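Local coordinates for outer membrane protein YopM (Yersinia pestis, PDB 1G9U) that probably acts as a secreted leucine-rich-repeat effector that alters host cell physiology and promotes bacterial survival in host tissues, at residues E38-W43 / D67-Q72; E94-S99 / K114-D119; Q142-P147 / S164-P169; F154-D159 / S174-A179; L197-A202 / L217-A222. One frame throughout, in Å; residues are numbered along the deposited sequence.

Interaction 1 of 5, residues E38-W43 / D67-Q72. With HG (mercury (II) ion), chain M.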
# COMPACT_ATOMS: atom_id res chain seq x y z
N GLU A 38 0.39 53.76 -20.61
CA GLU A 38 -0.24 52.82 -21.55
C GLU A 38 -0.12 51.39 -21.05
O GLU A 38 -1.07 50.62 -21.15
CB GLU A 38 0.37 52.96 -22.94
CG GLU A 38 0.52 54.44 -23.27
CD GLU A 38 1.01 54.64 -24.68
OE1 GLU A 38 0.36 54.09 -25.59
OE2 GLU A 38 2.04 55.31 -24.83
N TYR A 39 1.02 51.05 -20.46
CA TYR A 39 1.09 49.69 -19.92
C TYR A 39 0.01 49.49 -18.84
O TYR A 39 -0.77 48.53 -18.98
CB TYR A 39 2.51 49.37 -19.39
CG TYR A 39 3.37 48.88 -20.54
CD1 TYR A 39 4.45 49.64 -21.00
CD2 TYR A 39 3.10 47.68 -21.19
CE1 TYR A 39 5.24 49.20 -22.05
CE2 TYR A 39 3.88 47.24 -22.25
CZ TYR A 39 4.95 48.01 -22.67
OH TYR A 39 5.73 47.59 -23.73
N TYR A 40 0.06 50.38 -17.85
CA TYR A 40 -0.78 50.34 -16.67
C TYR A 40 -2.26 50.21 -17.04
O TYR A 40 -3.05 49.52 -16.41
CB TYR A 40 -0.67 51.56 -15.80
CG TYR A 40 0.56 51.71 -14.96
CD1 TYR A 40 0.60 52.81 -14.12
CD2 TYR A 40 1.64 50.86 -14.98
CE1 TYR A 40 1.68 53.02 -13.31
CE2 TYR A 40 2.73 51.06 -14.15
CZ TYR A 40 2.75 52.15 -13.31
OH TYR A 40 3.80 52.46 -12.47
N ASN A 41 -2.57 50.92 -18.11
CA ASN A 41 -3.95 50.99 -18.54
C ASN A 41 -4.30 49.69 -19.25
O ASN A 41 -5.36 49.13 -18.96
CB ASN A 41 -4.12 52.27 -19.37
CG ASN A 41 -4.39 53.51 -18.53
OD1 ASN A 41 -4.80 54.57 -19.02
ND2 ASN A 41 -4.23 53.46 -17.22
N ALA A 42 -3.46 49.23 -20.17
CA ALA A 42 -3.66 47.97 -20.85
C ALA A 42 -3.82 46.89 -19.78
O ALA A 42 -4.66 46.00 -19.83
CB ALA A 42 -2.47 47.58 -21.73
N TRP A 43 -2.96 46.98 -18.76
CA TRP A 43 -3.14 45.97 -17.70
C TRP A 43 -4.43 46.12 -16.92
O TRP A 43 -5.09 45.14 -16.50
CB TRP A 43 -1.89 46.05 -16.80
CG TRP A 43 -0.71 45.65 -17.66
CD1 TRP A 43 -0.75 44.94 -18.83
CD2 TRP A 43 0.66 45.93 -17.40
NE1 TRP A 43 0.52 44.77 -19.32
CE2 TRP A 43 1.40 45.36 -18.46
CE3 TRP A 43 1.31 46.60 -16.36
CZ2 TRP A 43 2.79 45.45 -18.50
CZ3 TRP A 43 2.70 46.70 -16.41
CH2 TRP A 43 3.42 46.13 -17.47
N ASP A 67 4.88 46.47 -10.41
CA ASP A 67 6.14 46.61 -9.69
C ASP A 67 7.26 46.16 -10.61
O ASP A 67 8.37 46.68 -10.59
CB ASP A 67 6.12 45.78 -8.40
CG ASP A 67 7.23 44.74 -8.49
OD1 ASP A 67 7.02 43.74 -9.21
OD2 ASP A 67 8.29 45.02 -7.89
N CYS A 68 6.93 45.14 -11.44
CA CYS A 68 8.02 44.73 -12.31
C CYS A 68 8.44 45.86 -13.26
O CYS A 68 9.64 46.00 -13.47
CB CYS A 68 7.72 43.50 -13.17
SG CYS A 68 9.17 43.13 -14.21
N LEU A 69 7.48 46.57 -13.85
CA LEU A 69 7.76 47.66 -14.77
C LEU A 69 8.35 48.81 -13.95
O LEU A 69 9.23 49.49 -14.43
CB LEU A 69 6.53 48.28 -15.43
CG LEU A 69 6.75 49.31 -16.52
CD1 LEU A 69 7.75 48.81 -17.56
CD2 LEU A 69 5.46 49.65 -17.25
N ASP A 70 7.77 48.97 -12.77
CA ASP A 70 8.16 50.08 -11.91
C ASP A 70 9.52 49.83 -11.29
O ASP A 70 10.25 50.78 -10.99
CB ASP A 70 7.13 50.32 -10.80
CG ASP A 70 5.87 51.03 -11.24
OD1 ASP A 70 5.89 51.50 -12.40
OD2 ASP A 70 4.88 51.10 -10.47
N ARG A 71 9.90 48.57 -11.07
CA ARG A 71 11.24 48.31 -10.55
C ARG A 71 12.16 48.02 -11.73
O ARG A 71 13.37 47.95 -11.56
CB ARG A 71 11.23 47.18 -9.53
CG ARG A 71 10.12 47.33 -8.51
CD ARG A 71 10.49 46.61 -7.23
NE ARG A 71 9.88 47.23 -6.05
CZ ARG A 71 10.05 48.48 -5.67
NH1 ARG A 71 10.82 49.31 -6.37
NH2 ARG A 71 9.43 48.93 -4.57
N GLN A 72 11.61 47.87 -12.92
CA GLN A 72 12.25 47.51 -14.18
C GLN A 72 13.01 46.20 -13.94
O GLN A 72 14.14 45.96 -14.30
CB GLN A 72 13.15 48.57 -14.80
CG GLN A 72 12.80 49.16 -16.14
CD GLN A 72 12.01 48.47 -17.23
OE1 GLN A 72 11.45 47.37 -17.10
NE2 GLN A 72 11.91 49.13 -18.41
HG HG M . 10.13 44.33 -15.85
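Tyr39 and Leu69 meet across two nearly antiparallel helices, the short segments 38-43 and 67-71 running at 174° to each other with their axes 11.3 Å apart. This is the N-terminal helical hairpin of YopM, helix 36-48 against helix 58-71, which caps the leucine-rich-repeat solenoid. One methyl does most of the joining. Leu69 has CG anti to its own nitrogen (chi1 -173°), which sends CD2 across to the other helix, where it sits 3.7 Å from Tyr39 CB and 4.1 Å from Trp43 CH2. Tyr39 and Trp43 flank this methyl, both rings meeting it obliquely, and the Leu69 and Tyr39 side chains cross at about a right angle. The indole is pinned by its own NE1, which bonds to the carbonyl oxygen of Glu88 and so ties helix 36-48 to the first repeat. Tyr40 reaches along the outer side of the contact to the Asp70 carboxylate, its ring plane turned 69° from that group; the oxygens are modelled implausibly close there, and their exact placement is doubtful. Helix 58-71 ends in a Schellman motif with Gln72 as C-prime residue. Just before that end, Cys68 SG binds a mercury ion at 2.2 Å.

Interaction 2 of 5, residues E94-S99 / K114-D119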
# COMPACT_ATOMS: atom_id res chain seq x y z
N GLU A 94 13.90 39.73 -19.08
CA GLU A 94 14.78 38.69 -19.57
C GLU A 94 14.19 37.30 -19.34
O GLU A 94 14.41 36.43 -20.17
CB GLU A 94 16.17 38.76 -18.94
CG GLU A 94 17.19 38.72 -20.09
CD GLU A 94 18.09 39.95 -20.09
OE1 GLU A 94 18.54 40.26 -18.96
OE2 GLU A 94 18.30 40.51 -21.18
N SER A 95 13.46 37.23 -18.26
CA SER A 95 12.77 36.04 -17.84
C SER A 95 11.30 36.26 -17.47
O SER A 95 10.88 37.11 -16.67
CB SER A 95 13.56 35.49 -16.64
OG SER A 95 12.85 34.50 -15.93
N LEU A 96 10.49 35.39 -18.04
CA LEU A 96 9.07 35.27 -17.75
C LEU A 96 8.81 33.93 -17.04
O LEU A 96 9.04 32.86 -17.60
CB LEU A 96 8.22 35.35 -19.02
CG LEU A 96 6.72 35.09 -18.83
CD1 LEU A 96 6.04 36.10 -17.93
CD2 LEU A 96 6.07 35.10 -20.20
N VAL A 97 8.32 34.01 -15.82
CA VAL A 97 7.85 32.86 -15.06
C VAL A 97 6.33 32.97 -14.98
O VAL A 97 5.83 33.74 -14.15
CB VAL A 97 8.54 32.77 -13.68
CG1 VAL A 97 8.22 31.48 -12.93
CG2 VAL A 97 10.05 32.79 -13.91
N ALA A 98 5.60 32.23 -15.82
CA ALA A 98 4.14 32.22 -15.86
C ALA A 98 3.60 30.80 -15.83
O ALA A 98 2.68 30.35 -16.53
CB ALA A 98 3.64 32.93 -17.13
N SER A 99 4.18 29.93 -15.02
CA SER A 99 3.70 28.54 -15.07
C SER A 99 2.54 28.29 -14.13
O SER A 99 2.31 29.04 -13.17
CB SER A 99 4.86 27.59 -14.81
OG SER A 99 5.63 28.07 -13.71
N LYS A 114 15.44 35.78 -22.42
CA LYS A 114 16.43 34.71 -22.30
C LYS A 114 15.85 33.48 -21.61
O LYS A 114 16.30 32.36 -21.85
CB LYS A 114 17.70 35.26 -21.67
CG LYS A 114 18.51 36.05 -22.71
CD LYS A 114 19.36 37.09 -22.01
CE LYS A 114 19.69 38.26 -22.92
NZ LYS A 114 21.17 38.48 -22.99
N SER A 115 14.80 33.64 -20.80
CA SER A 115 14.18 32.49 -20.15
C SER A 115 12.66 32.46 -20.19
O SER A 115 11.91 33.39 -19.87
CB SER A 115 14.73 32.35 -18.72
OG SER A 115 13.67 31.85 -17.93
N LEU A 116 12.10 31.33 -20.66
CA LEU A 116 10.65 31.19 -20.80
C LEU A 116 10.21 29.91 -20.08
O LEU A 116 10.51 28.81 -20.54
CB LEU A 116 10.24 31.13 -22.26
CG LEU A 116 8.75 30.92 -22.55
CD1 LEU A 116 7.93 32.09 -21.98
CD2 LEU A 116 8.55 30.70 -24.03
N LEU A 117 9.57 30.09 -18.94
CA LEU A 117 9.03 29.11 -18.05
C LEU A 117 7.51 29.18 -18.05
O LEU A 117 6.95 29.95 -17.26
CB LEU A 117 9.54 29.30 -16.62
CG LEU A 117 10.76 28.42 -16.29
CD1 LEU A 117 12.04 29.16 -16.63
CD2 LEU A 117 10.75 27.98 -14.84
N VAL A 118 6.87 28.41 -18.92
CA VAL A 118 5.41 28.41 -18.98
C VAL A 118 4.90 26.98 -18.83
O VAL A 118 3.91 26.52 -19.39
CB VAL A 118 4.91 29.07 -20.28
CG1 VAL A 118 5.14 30.57 -20.26
CG2 VAL A 118 5.63 28.45 -21.45
N ASP A 119 5.58 26.19 -18.01
CA ASP A 119 5.12 24.81 -17.80
C ASP A 119 3.78 24.88 -17.09
O ASP A 119 3.44 25.89 -16.48
CB ASP A 119 6.11 24.01 -16.97
CG ASP A 119 6.43 24.83 -15.72
OD1 ASP A 119 6.88 25.99 -15.89
OD2 ASP A 119 6.23 24.37 -14.58
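Glu94 O takes two backbone donors from the neighbouring repeat, Lys114 N at 2.6 Å and Ser115 N at 2.9 Å, the first in the carbonyl plane and the second tilted slightly from it. Beyond this fork the strands 95-97 and 115-117 run parallel, with Leu96 N bonded to Ser115 O, Leu117 N to Leu96 O at 3.1 Å, and Ala98 N to Leu117 O. These are successive strands of a leucine-rich-repeat solenoid, from repeats 2 and 3. The serines of the Ser95-Ser115 pair share one face of the sheet, where Ser115 OG gives a weak bond to Ser95 OG; Ser95 OG is also bonded to Glu75 of the preceding strand. At the strand entry, Glu94 and Lys114 lie side by side pointing the same way. Their aliphatic parts touch, Glu94 CG lying 3.3 Å from Lys114 CD, while the salt bridge from Glu94 OE2 to Lys114 NZ is long at 4.0 Å. On the buried face Leu96 and Leu116 repeat the same pose, CG anti to the nitrogen in each (chi1 174° and 178°), and Leu96 CD2 meets Leu116 CD1 at 4.0 Å. Backbone bonds thus hold the strand axes 4.9 Å apart, leucines fill the interior, and the long Glu94-Lys114 salt bridge probably adds little at the entry.

Interaction 3 of 5, residues Q142-P147 / S164-P169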
# COMPACT_ATOMS: atom_id res chain seq x y z
N GLN A 142 -0.04 20.94 -23.82
CA GLN A 142 -0.58 19.97 -24.79
C GLN A 142 0.03 20.18 -26.17
O GLN A 142 -0.54 20.17 -27.26
CB GLN A 142 -2.09 20.07 -24.88
CG GLN A 142 -2.82 20.63 -23.68
CD GLN A 142 -4.19 21.10 -24.13
OE1 GLN A 142 -4.57 22.22 -23.81
NE2 GLN A 142 -4.88 20.25 -24.89
N LEU A 143 1.36 20.39 -26.11
CA LEU A 143 2.03 20.65 -27.37
C LEU A 143 1.95 19.50 -28.34
O LEU A 143 2.19 18.33 -28.06
CB LEU A 143 3.48 20.98 -27.02
CG LEU A 143 3.67 22.29 -26.26
CD1 LEU A 143 5.13 22.40 -25.87
CD2 LEU A 143 3.25 23.46 -27.13
N GLU A 144 1.62 19.83 -29.59
CA GLU A 144 1.66 18.76 -30.59
C GLU A 144 2.80 19.00 -31.56
O GLU A 144 3.27 18.04 -32.19
CB GLU A 144 0.26 18.66 -31.20
CG GLU A 144 -0.71 18.36 -30.05
CD GLU A 144 -2.16 18.62 -30.43
OE1 GLU A 144 -2.46 18.49 -31.64
OE2 GLU A 144 -2.93 18.93 -29.49
N LYS A 145 3.30 20.24 -31.65
CA LYS A 145 4.49 20.53 -32.44
C LYS A 145 5.22 21.79 -31.96
O LYS A 145 4.57 22.68 -31.46
CB LYS A 145 4.20 20.67 -33.93
CG LYS A 145 4.64 19.42 -34.71
CD LYS A 145 3.44 18.52 -34.94
CE LYS A 145 3.82 17.21 -35.60
NZ LYS A 145 2.73 16.20 -35.47
N LEU A 146 6.54 21.82 -32.11
CA LEU A 146 7.33 22.96 -31.67
C LEU A 146 7.89 23.70 -32.88
O LEU A 146 7.91 23.09 -33.94
CB LEU A 146 8.53 22.51 -30.83
CG LEU A 146 8.26 21.81 -29.50
CD1 LEU A 146 9.42 20.88 -29.20
CD2 LEU A 146 8.06 22.88 -28.43
N PRO A 147 8.38 24.92 -32.73
CA PRO A 147 9.04 25.57 -33.86
C PRO A 147 10.38 24.87 -34.12
O PRO A 147 10.66 23.92 -33.38
CB PRO A 147 9.34 26.97 -33.35
CG PRO A 147 9.32 26.87 -31.86
CD PRO A 147 8.40 25.73 -31.51
N SER A 164 2.47 16.28 -26.22
CA SER A 164 1.92 15.26 -27.10
C SER A 164 2.71 15.33 -28.38
O SER A 164 2.16 15.49 -29.45
CB SER A 164 0.47 15.65 -27.44
OG SER A 164 -0.17 15.83 -26.19
N LEU A 165 4.02 15.32 -28.18
CA LEU A 165 4.84 15.49 -29.38
C LEU A 165 5.05 14.11 -29.99
O LEU A 165 5.53 13.27 -29.23
CB LEU A 165 6.16 16.16 -29.04
CG LEU A 165 6.03 17.55 -28.37
CD1 LEU A 165 7.22 17.87 -27.49
CD2 LEU A 165 5.81 18.60 -29.45
N LYS A 166 4.66 14.03 -31.24
CA LYS A 166 4.89 12.87 -32.08
C LYS A 166 6.31 12.90 -32.64
O LYS A 166 6.88 11.83 -32.89
CB LYS A 166 3.82 12.80 -33.16
CG LYS A 166 2.65 11.90 -32.77
CD LYS A 166 1.33 12.64 -32.67
CE LYS A 166 1.14 13.34 -31.33
NZ LYS A 166 0.26 14.54 -31.42
N LYS A 167 6.92 14.08 -32.83
CA LYS A 167 8.34 14.17 -33.16
C LYS A 167 8.95 15.49 -32.68
O LYS A 167 8.25 16.45 -32.36
CB LYS A 167 8.75 13.95 -34.59
CG LYS A 167 7.91 14.50 -35.72
CD LYS A 167 8.58 14.11 -37.03
CE LYS A 167 7.55 13.65 -38.05
NZ LYS A 167 8.20 13.22 -39.33
N LEU A 168 10.27 15.43 -32.56
CA LEU A 168 11.14 16.48 -32.07
C LEU A 168 11.75 17.21 -33.26
O LEU A 168 12.14 16.48 -34.17
CB LEU A 168 12.32 15.92 -31.26
CG LEU A 168 12.06 15.64 -29.78
CD1 LEU A 168 13.34 15.67 -28.96
CD2 LEU A 168 11.09 16.65 -29.18
N PRO A 169 11.89 18.53 -33.26
CA PRO A 169 12.66 19.15 -34.34
C PRO A 169 14.15 18.93 -34.08
O PRO A 169 14.59 18.57 -32.99
CB PRO A 169 12.39 20.65 -34.18
CG PRO A 169 12.12 20.78 -32.72
CD PRO A 169 11.37 19.54 -32.32
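Leu143 opens the real contact: its carbonyl oxygen accepts a hydrogen bond from Ser164 N at 2.8 Å, in the carbonyl plane though with a bent N-H angle of 138°. The CB of the same leucine rests 4.1 Å from Leu165 CD2, and its own N-H is held by Asn163 OD1. At Glu144 the backbone and side chain both come close. Its CA directs a C-H at Ser164 O, 3.5 Å away, and its CG lies against Ser164 CB at 3.9 Å. That serine carbonyl also receives a weak bond from Lys166 NZ, whose chain doubles back through bends at chi2 and chi3. The Glu144 carboxylate remains 4.8 Å from the Lys166 amine by its OE1, at most a weak attraction between opposite charges. These are the segments that follow the strands in repeats 4 and 5 of the leucine-rich-repeat solenoid, laid almost parallel, 11° apart end to end. Lys145 brings its backbone N to 3.7 Å from Leu165 CD2; its side chain is poorly ordered. Leu146 turns toward the neighbouring repeat, crossing Leu165 at about a right angle, and places CD1 3.9 Å from Pro169 CD. Pro147 adds its carbonyl oxygen, which faces the CG of the Pro169 ring.

Interaction 4 of 5, residues F154-D159 / S174-A179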
# COMPACT_ATOMS: atom_id res chain seq x y z
N PHE A 154 20.92 29.97 -28.93
CA PHE A 154 21.48 30.03 -27.58
C PHE A 154 20.66 29.13 -26.65
O PHE A 154 20.89 29.28 -25.45
CB PHE A 154 21.50 31.41 -26.99
CG PHE A 154 22.03 32.47 -27.93
CD1 PHE A 154 21.32 32.92 -29.03
CD2 PHE A 154 23.29 32.98 -27.67
CE1 PHE A 154 21.86 33.85 -29.88
CE2 PHE A 154 23.84 33.94 -28.49
CZ PHE A 154 23.11 34.36 -29.59
N LEU A 155 19.77 28.33 -27.23
CA LEU A 155 19.00 27.43 -26.39
C LEU A 155 19.93 26.41 -25.75
O LEU A 155 20.50 25.65 -26.52
CB LEU A 155 18.05 26.58 -27.24
CG LEU A 155 16.56 26.79 -26.93
CD1 LEU A 155 15.74 25.85 -27.79
CD2 LEU A 155 16.28 26.70 -25.44
N LYS A 156 20.07 26.41 -24.45
CA LYS A 156 20.93 25.52 -23.69
C LYS A 156 20.16 24.36 -23.09
O LYS A 156 20.63 23.24 -23.10
CB LYS A 156 21.54 26.34 -22.53
CG LYS A 156 22.80 27.06 -23.04
CD LYS A 156 23.17 28.32 -22.31
CE LYS A 156 23.58 29.41 -23.29
NZ LYS A 156 24.51 28.90 -24.35
N ILE A 157 18.98 24.72 -22.59
CA ILE A 157 18.09 23.81 -21.92
C ILE A 157 16.66 23.88 -22.45
O ILE A 157 16.04 24.93 -22.54
CB ILE A 157 17.94 24.14 -20.42
CG1 ILE A 157 19.27 24.14 -19.67
CG2 ILE A 157 16.94 23.17 -19.83
CD1 ILE A 157 19.15 25.01 -18.43
N ILE A 158 16.19 22.69 -22.80
CA ILE A 158 14.85 22.60 -23.34
C ILE A 158 14.09 21.57 -22.51
O ILE A 158 14.53 20.43 -22.34
CB ILE A 158 14.84 22.14 -24.81
CG1 ILE A 158 15.40 23.11 -25.84
CG2 ILE A 158 13.41 21.72 -25.16
CD1 ILE A 158 15.56 22.53 -27.24
N ASP A 159 12.92 21.93 -21.99
CA ASP A 159 12.17 20.90 -21.29
C ASP A 159 10.79 20.81 -21.91
O ASP A 159 10.00 21.72 -21.67
CB ASP A 159 12.01 21.18 -19.81
CG ASP A 159 11.15 20.20 -19.03
OD1 ASP A 159 10.53 19.23 -19.54
OD2 ASP A 159 11.13 20.43 -17.80
N SER A 174 24.02 24.30 -29.52
CA SER A 174 24.33 24.83 -28.19
C SER A 174 23.59 24.04 -27.12
O SER A 174 23.71 24.35 -25.94
CB SER A 174 23.83 26.27 -28.07
OG SER A 174 22.61 26.44 -28.77
N LEU A 175 22.73 23.12 -27.56
CA LEU A 175 21.90 22.43 -26.57
C LEU A 175 22.76 21.75 -25.53
O LEU A 175 23.70 21.01 -25.83
CB LEU A 175 21.06 21.38 -27.29
CG LEU A 175 20.02 20.65 -26.42
CD1 LEU A 175 19.23 21.68 -25.63
CD2 LEU A 175 19.15 19.76 -27.28
N GLU A 176 22.44 21.98 -24.27
CA GLU A 176 23.16 21.18 -23.28
C GLU A 176 22.27 20.11 -22.67
O GLU A 176 22.65 19.04 -22.20
CB GLU A 176 23.65 22.15 -22.19
CG GLU A 176 24.93 22.79 -22.71
CD GLU A 176 25.42 23.99 -21.92
OE1 GLU A 176 24.63 24.46 -21.07
OE2 GLU A 176 26.57 24.44 -22.19
N PHE A 177 20.98 20.36 -22.56
CA PHE A 177 20.16 19.42 -21.81
C PHE A 177 18.83 19.28 -22.52
O PHE A 177 18.17 20.29 -22.82
CB PHE A 177 19.86 20.00 -20.43
CG PHE A 177 18.80 19.28 -19.59
CD1 PHE A 177 17.43 19.48 -19.58
CD2 PHE A 177 19.25 18.32 -18.69
CE1 PHE A 177 16.57 18.77 -18.76
CE2 PHE A 177 18.42 17.63 -17.84
CZ PHE A 177 17.06 17.85 -17.84
N ILE A 178 18.33 18.06 -22.64
CA ILE A 178 16.96 18.08 -23.13
C ILE A 178 16.20 16.94 -22.44
O ILE A 178 16.76 15.88 -22.19
CB ILE A 178 16.80 18.00 -24.64
CG1 ILE A 178 15.31 17.99 -25.04
CG2 ILE A 178 17.57 16.83 -25.23
CD1 ILE A 178 15.05 18.19 -26.51
N ALA A 179 14.98 17.28 -22.09
CA ALA A 179 14.02 16.41 -21.43
C ALA A 179 12.80 16.37 -22.34
O ALA A 179 12.17 17.42 -22.55
CB ALA A 179 13.65 16.96 -20.06
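The Phe177 ring meets Ile157 and a tyrosine of the next repeat: on the near side Ile157 CG2 comes obliquely to CD1 at 3.7 Å, and beyond it the ring of Tyr201 meets it with the planes about 50° apart. Strands 157-159 and 177-179, which carry Ile157 and Phe177, are parallel neighbours in the leucine-rich-repeat solenoid, from repeats 5 and 6, only 2° apart in direction. Phe177 reaches its place with CG opposite its backbone nitrogen (chi1 169°), and the Ile157 side chain crosses it at a slant. Two carboxylates also take part. That of Glu176 lies beside the Lys156 chain, its OE1 3.7 Å from Lys156 CG, so the two side chains run alongside each other and touch through carbon while the charged ends stay apart. Asp159 OD1 accepts from the N-H of Asp161, two residues on, which holds the carboxylate at the strand's end; Ala179 CB packs near that same oxygen.

Within these segments the opposite face carries Ile158 and Ile178, with Leu175 beside them. Ile158 and Ile178 lie side by side, pointing the same way, with Ile158 CG2 4.1 Å from Ile178 CD1, while Leu175 crosses Ile158 at about a right angle. Between the faces, Phe177 N bonds to Lys156 O, Ile158 N to Phe177 O at 3.1 Å and Ala179 N to Ile158 O. Ahead of the strands, Ser174 OG donates to Leu155 O at 3.2 Å, approaching from 46° above the carbonyl plane.

Interaction 5 of 5, residues L197-A202 / L217-A222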
# COMPACT_ATOMS: atom_id res chain seq x y z
N LEU A 197 25.81 18.40 -25.99
CA LEU A 197 24.76 17.65 -25.28
C LEU A 197 25.31 16.76 -24.16
O LEU A 197 26.14 15.87 -24.34
CB LEU A 197 24.01 16.81 -26.32
CG LEU A 197 22.76 16.15 -25.72
CD1 LEU A 197 21.83 17.21 -25.13
CD2 LEU A 197 22.06 15.29 -26.76
N THR A 198 24.83 16.94 -22.94
CA THR A 198 25.16 16.36 -21.66
C THR A 198 24.17 15.37 -21.04
O THR A 198 24.58 14.42 -20.34
CB THR A 198 25.32 17.59 -20.71
OG1 THR A 198 26.69 17.99 -20.89
CG2 THR A 198 25.14 17.27 -19.26
N ALA A 199 22.89 15.61 -21.28
CA ALA A 199 21.77 14.83 -20.79
C ALA A 199 20.51 15.01 -21.66
O ALA A 199 20.19 16.15 -22.01
CB ALA A 199 21.43 15.19 -19.35
N ILE A 200 19.92 13.87 -21.88
CA ILE A 200 18.70 13.50 -22.55
C ILE A 200 17.77 12.64 -21.68
O ILE A 200 18.25 11.58 -21.28
CB ILE A 200 18.84 12.53 -23.76
CG1 ILE A 200 20.25 12.49 -24.32
CG2 ILE A 200 17.82 12.82 -24.85
CD1 ILE A 200 20.32 12.66 -25.81
N TYR A 201 16.54 13.04 -21.53
CA TYR A 201 15.40 12.32 -21.00
C TYR A 201 14.46 12.22 -22.21
O TYR A 201 14.05 13.26 -22.72
CB TYR A 201 14.64 13.00 -19.85
CG TYR A 201 15.60 13.27 -18.71
CD1 TYR A 201 16.53 14.28 -18.81
CD2 TYR A 201 15.59 12.50 -17.57
CE1 TYR A 201 17.40 14.50 -17.75
CE2 TYR A 201 16.46 12.71 -16.52
CZ TYR A 201 17.38 13.73 -16.61
OH TYR A 201 18.28 13.98 -15.59
N ALA A 202 14.25 10.98 -22.59
CA ALA A 202 13.39 10.55 -23.68
C ALA A 202 12.63 9.33 -23.18
O ALA A 202 12.08 8.49 -23.88
CB ALA A 202 14.21 10.32 -24.94
N LEU A 217 27.97 13.31 -24.26
CA LEU A 217 26.83 12.96 -23.43
C LEU A 217 27.25 12.36 -22.09
O LEU A 217 28.12 11.50 -22.12
CB LEU A 217 25.96 11.90 -24.12
CG LEU A 217 24.63 11.73 -23.40
CD1 LEU A 217 23.81 13.01 -23.61
CD2 LEU A 217 23.97 10.46 -23.90
N GLU A 218 26.64 12.86 -21.02
CA GLU A 218 26.91 12.35 -19.68
C GLU A 218 25.82 11.41 -19.17
O GLU A 218 26.02 10.46 -18.41
CB GLU A 218 27.09 13.46 -18.64
CG GLU A 218 28.47 14.08 -18.73
CD GLU A 218 28.69 15.30 -17.85
OE1 GLU A 218 27.98 15.47 -16.83
OE2 GLU A 218 29.62 16.08 -18.17
N SER A 219 24.58 11.68 -19.57
CA SER A 219 23.56 10.79 -19.03
C SER A 219 22.48 10.61 -20.07
O SER A 219 22.22 11.57 -20.77
CB SER A 219 22.95 11.43 -17.76
OG SER A 219 21.73 12.04 -18.17
N ILE A 220 21.93 9.41 -20.11
CA ILE A 220 20.76 9.16 -20.95
C ILE A 220 19.75 8.37 -20.11
O ILE A 220 20.10 7.34 -19.51
CB ILE A 220 21.06 8.47 -22.28
CG1 ILE A 220 19.77 8.30 -23.10
CG2 ILE A 220 21.80 7.14 -22.23
CD1 ILE A 220 20.07 7.74 -24.46
N VAL A 221 18.55 8.93 -20.01
CA VAL A 221 17.35 8.40 -19.43
C VAL A 221 16.29 8.09 -20.48
O VAL A 221 15.62 8.99 -20.99
CB VAL A 221 16.72 9.41 -18.46
CG1 VAL A 221 15.46 8.77 -17.86
CG2 VAL A 221 17.82 9.74 -17.46
N ALA A 222 16.13 6.81 -20.78
CA ALA A 222 15.19 6.40 -21.80
C ALA A 222 14.37 5.17 -21.41
O ALA A 222 14.07 4.32 -22.26
CB ALA A 222 15.92 6.14 -23.11
O HOH W 1 29.78 16.79 -21.33
O HOH W 2 20.85 12.58 -14.88
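Leu217 CD1 packs against segment 197-202 on its interior side, 3.5 Å from Thr198 C and 3.7 Å from Ile200 CG1, and here the contact is tight. Leu217 crosses Ile200 at about a right angle but lies alongside Leu197, pointing the same way, so one methyl touches both side chains. Further along, Ile200 and Ile220 occupy the same buried face. The other face has a tight pair too: Val221 CG2 meets the Tyr201 ring obliquely, 3.4 Å from CE2. The strands, 199-201 from repeat 7 and 219-221 from repeat 8 of the leucine-rich-repeat solenoid, run parallel within 2°. Val221 N bonds to Ile200 O, and Ala202 N to Val221 O at 2.9 Å with a nearly straight N-H angle of 176°; the bond from Ile200 N to Ser219 O is weak. Thr198 O accepts from both Ser219 N and Glu218 N, the latter lying well above the carbonyl plane.

The polar side chains are looser and wetter. Tyr201 CG sits beside the backbone nitrogen (chi1 -57°), and the ring runs back along the strands toward Ser219. A water 3.0 Å from Tyr201 OH also bonds weakly to Ser219 OG, bridging the two hydroxyls. At the strand entry a second water donates to Glu218 OE2 at 3.2 Å and accepts weakly from Thr198 OG1. Solvent therefore joins these polar groups, whereas the direct bonds within the two segments are between backbone atoms, Asn225 ND2 links Ala202 O and Ala222 O from outside them, and the interior side chains meet through hydrocarbon.

In the fold
Interaction 1 stands apart: it is a buried helix-helix contact in the N-terminal cap, made through aromatic rings and one leucine, whereas the rest repeat the solenoid theme. Interactions 2, 4 and 5 each join successive parallel strands by backbone bonds, with aliphatic residues inside and a mixture of polar, aromatic and aliphatic ones outside; serines mark the outer face of interaction 2, with a long ion pair at its entry, and rings those of interactions 4 and 5. The last two share a boundary, where Ile178 probably hydrogen-bonds through its backbone to Ala199 and Tyr201. Interaction 3 is a surface contact of the loops after the strands, poorer in backbone bonds, yet Leu168 CD1 packs on Ile178 CD1 of interaction 4, 3.9 Å away.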